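Local coordinates for protein putative phosphosugar isomerase (Clostridium difficile, PDB 3G68) that is a double-SIS-domain protein that probably binds phosphorylated sugars and may act as a phosphosugar isomerase related to the isomerase half of glucosamine-6-phosphate synthase, at residues Y173-E176 with I177-L181; P307-Q310 with T311-F314. All coordinates share one frame; numbering follows the deposited sequence.

Contact 1 of 2, residues Y173-E176 with I177-L181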
ATOM      1  N   TYR B 173     -20.603 -18.505 -30.164  1.00 14.97           N
ATOM      2  CA  TYR B 173     -21.309 -17.259 -30.508  1.00 14.55           C
ATOM      3  C   TYR B 173     -20.619 -16.092 -29.785  1.00 14.68           C
ATOM      4  O   TYR B 173     -20.196 -15.141 -30.406  1.00 14.23           O
ATOM      5  CB  TYR B 173     -22.794 -17.324 -30.113  1.00 15.06           C
ATOM      6  CG  TYR B 173     -23.564 -16.035 -30.374  1.00 14.54           C
ATOM      7  CD1 TYR B 173     -23.570 -15.005 -29.441  1.00 14.44           C
ATOM      8  CD2 TYR B 173     -24.270 -15.847 -31.551  1.00 14.16           C
ATOM      9  CE1 TYR B 173     -24.254 -13.816 -29.683  1.00 16.12           C
ATOM     10  CE2 TYR B 173     -24.966 -14.658 -31.792  1.00 16.81           C
ATOM     11  CZ  TYR B 173     -24.939 -13.648 -30.853  1.00 15.49           C
ATOM     12  OH  TYR B 173     -25.619 -12.463 -31.098  1.00 17.34           O
ATOM     13  N   ASN B 174     -20.515 -16.170 -28.467  1.00 14.13           N
ATOM     14  CA  ASN B 174     -19.843 -15.140 -27.674  1.00 14.16           C
ATOM     15  C   ASN B 174     -18.404 -14.822 -28.160  1.00 12.38           C
ATOM     16  O   ASN B 174     -17.980 -13.679 -28.216  1.00 11.32           O
ATOM     17  CB  ASN B 174     -19.773 -15.591 -26.208  1.00 14.26           C
ATOM     18  CG  ASN B 174     -19.151 -14.543 -25.325  1.00 19.92           C
ATOM     19  OD1 ASN B 174     -17.994 -14.663 -24.910  1.00 26.56           O
ATOM     20  ND2 ASN B 174     -19.889 -13.473 -25.097  1.00 17.12           N
ATOM     21  N   GLU B 175     -17.643 -15.846 -28.480  1.00 12.07           N
ATOM     22  CA  GLU B 175     -16.289 -15.643 -28.979  1.00 14.02           C
ATOM     23  C   GLU B 175     -16.276 -14.835 -30.296  1.00 14.32           C
ATOM     24  O   GLU B 175     -15.424 -13.969 -30.481  1.00 14.50           O
ATOM     25  CB  GLU B 175     -15.624 -16.968 -29.236  1.00 15.04           C
ATOM     26  CG  GLU B 175     -14.218 -16.854 -29.777  1.00 22.13           C
ATOM     27  CD  GLU B 175     -13.502 -18.186 -29.914  1.00 28.96           C
ATOM     28  OE1 GLU B 175     -14.116 -19.246 -29.677  1.00 33.15           O
ATOM     29  OE2 GLU B 175     -12.305 -18.158 -30.289  1.00 30.79           O
ATOM     30  N   GLU B 176     -17.182 -15.183 -31.216  1.00 12.64           N
ATOM     31  CA  GLU B 176     -17.295 -14.458 -32.493  1.00 11.92           C
ATOM     32  C   GLU B 176     -17.750 -13.012 -32.281  1.00 11.33           C
ATOM     33  O   GLU B 176     -17.206 -12.100 -32.916  1.00  8.85           O
ATOM     34  CB  GLU B 176     -18.179 -15.197 -33.486  1.00 12.31           C
ATOM     35  CG  GLU B 176     -17.610 -16.549 -33.910  1.00 11.95           C
ATOM     36  CD  GLU B 176     -16.162 -16.510 -34.391  1.00 15.52           C
ATOM     37  OE1 GLU B 176     -15.831 -15.697 -35.272  1.00 14.94           O
ATOM     38  OE2 GLU B 176     -15.350 -17.324 -33.913  1.00 19.17           O
ATOM     39  N   ILE B 177     -18.704 -12.790 -31.378  1.00 10.83           N
ATOM     40  CA  ILE B 177     -19.075 -11.399 -31.053  1.00 10.58           C
ATOM     41  C   ILE B 177     -17.852 -10.623 -30.556  1.00 11.20           C
ATOM     42  O   ILE B 177     -17.638  -9.490 -30.958  1.00 10.93           O
ATOM     43  CB  ILE B 177     -20.171 -11.320 -29.999  1.00 11.68           C
ATOM     44  CG1 ILE B 177     -21.486 -11.898 -30.552  1.00 13.82           C
ATOM     45  CG2 ILE B 177     -20.345  -9.875 -29.527  1.00 14.48           C
ATOM     46  CD1 ILE B 177     -21.983 -11.272 -31.814  1.00 11.50           C
ATOM     47  N   ASN B 178     -17.051 -11.246 -29.702  1.00 11.65           N
ATOM     48  CA  ASN B 178     -15.850 -10.595 -29.168  1.00 12.30           C
ATOM     49  C   ASN B 178     -14.770 -10.313 -30.241  1.00 11.46           C
ATOM     50  O   ASN B 178     -14.121  -9.281 -30.171  1.00  8.48           O
ATOM     51  CB  ASN B 178     -15.352 -11.314 -27.923  1.00 13.45           C
ATOM     52  CG  ASN B 178     -16.162 -10.904 -26.679  1.00 16.99           C
ATOM     53  OD1 ASN B 178     -16.015  -9.781 -26.176  1.00 15.83           O
ATOM     54  ND2 ASN B 178     -17.045 -11.773 -26.227  1.00 21.76           N
ATOM     55  N   LYS B 179     -14.629 -11.194 -31.235  1.00  8.34           N
ATOM     56  CA  LYS B 179     -13.719 -10.925 -32.382  1.00  9.69           C
ATOM     57  C   LYS B 179     -14.193  -9.716 -33.208  1.00  9.42           C
ATOM     58  O   LYS B 179     -13.402  -8.856 -33.606  1.00  9.38           O
ATOM     59  CB  LYS B 179     -13.608 -12.156 -33.291  1.00 10.49           C
ATOM     60  CG  LYS B 179     -12.936 -13.305 -32.656  1.00 10.31           C
ATOM     61  CD  LYS B 179     -12.858 -14.440 -33.696  1.00 15.35           C
ATOM     62  CE  LYS B 179     -12.127 -15.617 -33.161  1.00 20.29           C
ATOM     63  NZ  LYS B 179     -12.362 -16.745 -34.053  1.00 16.91           N
ATOM     64  N   ILE B 180     -15.494  -9.647 -33.465  1.00 11.65           N
ATOM     65  CA  ILE B 180     -16.103  -8.523 -34.178  1.00 10.11           C
ATOM     66  C   ILE B 180     -15.857  -7.260 -33.367  1.00 10.23           C
ATOM     67  O   ILE B 180     -15.469  -6.235 -33.914  1.00  9.98           O
ATOM     68  CB  ILE B 180     -17.622  -8.742 -34.401  1.00 10.29           C
ATOM     69  CG1 ILE B 180     -17.860  -9.895 -35.385  1.00  9.33           C
ATOM     70  CG2 ILE B 180     -18.301  -7.501 -34.902  1.00 10.32           C
ATOM     71  CD1 ILE B 180     -19.341 -10.376 -35.438  1.00  9.67           C
ATOM     72  N   LEU B 181     -16.038  -7.335 -32.051  1.00  9.52           N
ATOM     73  CA  LEU B 181     -15.780  -6.165 -31.183  1.00  9.42           C
ATOM     74  C   LEU B 181     -14.307  -5.740 -31.237  1.00  9.21           C
ATOM     75  O   LEU B 181     -13.985  -4.551 -31.204  1.00 10.17           O
ATOM     76  CB  LEU B 181     -16.238  -6.443 -29.742  1.00  8.87           C
ATOM     77  CG  LEU B 181     -17.745  -6.449 -29.516  1.00 10.54           C
ATOM     78  CD1 LEU B 181     -18.073  -6.925 -28.072  1.00 11.41           C
ATOM     79  CD2 LEU B 181     -18.362  -5.045 -29.787  1.00  8.29           C
TER
HETATM   80  O   HOH W   1     -13.724 -16.267 -37.213  1.00 35.57           O
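K179 and E176 run side by side on one flank of the helix and end in a salt bridge, NZ of K179 lying 3.0 Å from OE2 of E176. The lysine meets the syn side of that oxygen, 20° out of the carboxylate plane. E176 gets there by folding at chi2 (-51°), which brings the carboxylate back beside the straight lysine chain, whose CD passes 3.6 Å from OE1 of E176. A water donates to the same OE1 and weakly accepts from NZ of K179. The carboxylate has further partners in K172, which pairs with OE2, and the hydroxyl of Y309, which bonds to OE1; this setting would be expected to favour its charged form.

Elsewhere on the helix surface, O of N174 accepts twice, from N of N178 at 3.0 Å and from ND2 of N178 at 2.9 Å, the two donors arriving from opposite faces of the carbonyl plane. The amide of N178 is held at its other end by R14 of the second subunit, which bonds to OD1. Toward helix 145-165, CG1 of I177 comes within 3.5 Å of CE1 of Y173, whose hydroxyl bonds to Q160. Backbone bonds from I177, N178, K179 and I180 to the residues four earlier give the regular i to i+4 pattern of an alpha helix, here helix 170-184, packed against helices 4-20 and 145-165 and facing the second subunit.

Contact 2 of 2, residues P307-Q310 with T311-F314; sequences PYYQ and TFNF
At the edge of the F314 ring, near its plane, OE1 of Q310 sits 3.5 Å from CE2 of F314, with amide and ring planes 68° apart. An extended chain beyond CG carries the amide there, and NE2 of Q310 bonds back to O of P307 at 3.1 Å, which fixes the rotation of the amide. The F312 ring carries CG2 of T311 over the centre of one face, 3.8 Å above the plane, while O of Y309 approaches CD2 of F312 obliquely at 3.4 Å. CB of Y308 lies over one face of the Y309 ring, offset toward its rim, and CG of P307 covers a face of the Y308 ring in similar fashion.

O of Q310 accepts twice: N of N313 comes from above the carbonyl plane at 3.0 Å, N of F314 almost straight on at 3.1 Å. The bonds from F312 N to Y309 O and from N313 N to Q310 O each span three residues. The hydroxyl of T311 bonds to D222 and K151. The segment belongs to the loop between strand 299-300 and helix 316-324, where Y309 and F312 pack on helices 145-165 and 170-184, and Y308 and T311 touch helix 43-59.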
ATOM      1  N   PRO B 307     -10.041 -13.202 -42.049  1.00 17.77           N
ATOM      2  CA  PRO B 307     -10.459 -12.848 -43.405  1.00 16.81           C
ATOM      3  C   PRO B 307     -11.861 -12.275 -43.531  1.00 14.43           C
ATOM      4  O   PRO B 307     -12.177 -11.698 -44.567  1.00 15.41           O
ATOM      5  CB  PRO B 307     -10.359 -14.175 -44.164  1.00 17.96           C
ATOM      6  CG  PRO B 307     -10.494 -15.200 -43.132  1.00 20.43           C
ATOM      7  CD  PRO B 307      -9.880 -14.665 -41.900  1.00 18.46           C
ATOM      8  N   TYR B 308     -12.681 -12.442 -42.500  1.00 13.08           N
ATOM      9  CA  TYR B 308     -14.031 -11.947 -42.495  1.00 12.48           C
ATOM     10  C   TYR B 308     -14.136 -10.627 -41.736  1.00 10.91           C
ATOM     11  O   TYR B 308     -14.705  -9.669 -42.248  1.00  9.34           O
ATOM     12  CB  TYR B 308     -14.973 -12.962 -41.869  1.00 13.65           C
ATOM     13  CG  TYR B 308     -14.854 -14.348 -42.469  1.00 17.27           C
ATOM     14  CD1 TYR B 308     -15.227 -14.580 -43.788  1.00 19.76           C
ATOM     15  CD2 TYR B 308     -14.388 -15.433 -41.703  1.00 16.57           C
ATOM     16  CE1 TYR B 308     -15.125 -15.838 -44.353  1.00 23.70           C
ATOM     17  CE2 TYR B 308     -14.275 -16.708 -42.269  1.00 22.49           C
ATOM     18  CZ  TYR B 308     -14.665 -16.904 -43.592  1.00 22.05           C
ATOM     19  OH  TYR B 308     -14.582 -18.152 -44.176  1.00 25.34           O
ATOM     20  N   TYR B 309     -13.560 -10.560 -40.544  1.00 11.05           N
ATOM     21  CA  TYR B 309     -13.745  -9.354 -39.698  1.00  9.35           C
ATOM     22  C   TYR B 309     -12.904  -8.137 -40.074  1.00  8.66           C
ATOM     23  O   TYR B 309     -13.205  -7.007 -39.645  1.00  8.05           O
ATOM     24  CB  TYR B 309     -13.647  -9.695 -38.183  1.00  9.84           C
ATOM     25  CG  TYR B 309     -14.580 -10.829 -37.779  1.00 10.39           C
ATOM     26  CD1 TYR B 309     -15.897 -10.880 -38.234  1.00 10.65           C
ATOM     27  CD2 TYR B 309     -14.135 -11.864 -36.947  1.00  8.57           C
ATOM     28  CE1 TYR B 309     -16.750 -11.943 -37.877  1.00 14.87           C
ATOM     29  CE2 TYR B 309     -14.976 -12.884 -36.574  1.00  9.26           C
ATOM     30  CZ  TYR B 309     -16.274 -12.932 -37.048  1.00 11.10           C
ATOM     31  OH  TYR B 309     -17.107 -13.966 -36.697  1.00 11.80           O
ATOM     32  N   GLN B 310     -11.894  -8.349 -40.906  1.00  9.21           N
ATOM     33  CA  GLN B 310     -11.101  -7.239 -41.471  1.00  9.78           C
ATOM     34  C   GLN B 310     -11.983  -6.278 -42.246  1.00  7.29           C
ATOM     35  O   GLN B 310     -11.573  -5.140 -42.495  1.00  8.26           O
ATOM     36  CB  GLN B 310      -9.975  -7.765 -42.378  1.00 10.17           C
ATOM     37  CG  GLN B 310     -10.480  -8.478 -43.648  1.00 12.40           C
ATOM     38  CD  GLN B 310      -9.358  -9.001 -44.545  1.00 11.30           C
ATOM     39  OE1 GLN B 310      -8.228  -8.531 -44.511  1.00 12.32           O
ATOM     40  NE2 GLN B 310      -9.685  -9.988 -45.345  1.00 10.94           N
ATOM     41  N   THR B 311     -13.165  -6.728 -42.661  1.00  6.17           N
ATOM     42  CA  THR B 311     -14.116  -5.883 -43.370  1.00  8.60           C
ATOM     43  C   THR B 311     -14.483  -4.619 -42.560  1.00  7.42           C
ATOM     44  O   THR B 311     -14.874  -3.625 -43.114  1.00  8.66           O
ATOM     45  CB  THR B 311     -15.402  -6.657 -43.787  1.00  9.15           C
ATOM     46  OG1 THR B 311     -16.154  -5.873 -44.730  1.00  9.11           O
ATOM     47  CG2 THR B 311     -16.268  -6.991 -42.564  1.00  7.93           C
ATOM     48  N   PHE B 312     -14.369  -4.662 -41.246  1.00  9.95           N
ATOM     49  CA  PHE B 312     -14.692  -3.479 -40.429  1.00 10.13           C
ATOM     50  C   PHE B 312     -13.609  -2.435 -40.342  1.00  9.51           C
ATOM     51  O   PHE B 312     -13.793  -1.446 -39.637  1.00  9.96           O
ATOM     52  CB  PHE B 312     -15.159  -3.907 -39.038  1.00  9.60           C
ATOM     53  CG  PHE B 312     -16.373  -4.724 -39.101  1.00 12.60           C
ATOM     54  CD1 PHE B 312     -17.554  -4.169 -39.609  1.00 14.42           C
ATOM     55  CD2 PHE B 312     -16.352  -6.075 -38.757  1.00 12.06           C
ATOM     56  CE1 PHE B 312     -18.707  -4.965 -39.729  1.00 13.70           C
ATOM     57  CE2 PHE B 312     -17.506  -6.846 -38.864  1.00 11.75           C
ATOM     58  CZ  PHE B 312     -18.678  -6.284 -39.349  1.00 11.75           C
ATOM     59  N   ASN B 313     -12.471  -2.676 -40.996  1.00  8.90           N
ATOM     60  CA  ASN B 313     -11.398  -1.705 -41.027  1.00 10.12           C
ATOM     61  C   ASN B 313     -10.811  -1.367 -42.384  1.00 10.11           C
ATOM     62  O   ASN B 313     -10.339  -0.258 -42.548  1.00  9.63           O
ATOM     63  CB  ASN B 313     -10.202  -2.227 -40.220  1.00  9.40           C
ATOM     64  CG  ASN B 313     -10.515  -2.522 -38.755  1.00 10.40           C
ATOM     65  OD1 ASN B 313      -9.823  -3.340 -38.166  1.00 13.43           O
ATOM     66  ND2 ASN B 313     -11.509  -1.851 -38.160  1.00  9.53           N
ATOM     67  N   PHE B 314     -10.818  -2.294 -43.347  1.00  9.66           N
ATOM     68  CA  PHE B 314      -9.961  -2.122 -44.540  1.00  9.89           C
ATOM     69  C   PHE B 314     -10.178  -0.894 -45.412  1.00  8.81           C
ATOM     70  O   PHE B 314      -9.199  -0.264 -45.836  1.00  8.21           O
ATOM     71  CB  PHE B 314      -9.932  -3.367 -45.440  1.00 12.12           C
ATOM     72  CG  PHE B 314      -8.551  -3.825 -45.733  1.00 10.54           C
ATOM     73  CD1 PHE B 314      -7.678  -3.026 -46.448  1.00 12.97           C
ATOM     74  CD2 PHE B 314      -8.097  -5.048 -45.227  1.00 14.90           C
ATOM     75  CE1 PHE B 314      -6.357  -3.461 -46.699  1.00 14.15           C
ATOM     76  CE2 PHE B 314      -6.808  -5.461 -45.436  1.00 15.95           C
ATOM     77  CZ  PHE B 314      -5.931  -4.660 -46.165  1.00 14.61           C
TER

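Contact 1 comes first along the chain and is complete within helix 170-184, after the first parallel sheet. The chain then runs through the second parallel sheet, from strand 210-215 to strand 299-300, before reaching contact 2 at 307-314. Both are local, so they follow in series without nesting or crossing, and neither closes a long loop. In space their centres are about 13 Å apart and they touch: OH of Y309 lies 2.6 Å from OE1 of E176, a probable hydrogen bond, and the Y309 ring packs on K179 and I180, with F312 also against I180. The loop following the second sheet is thereby tied back to helix 170-184, which lies earlier in the chain than that sheet.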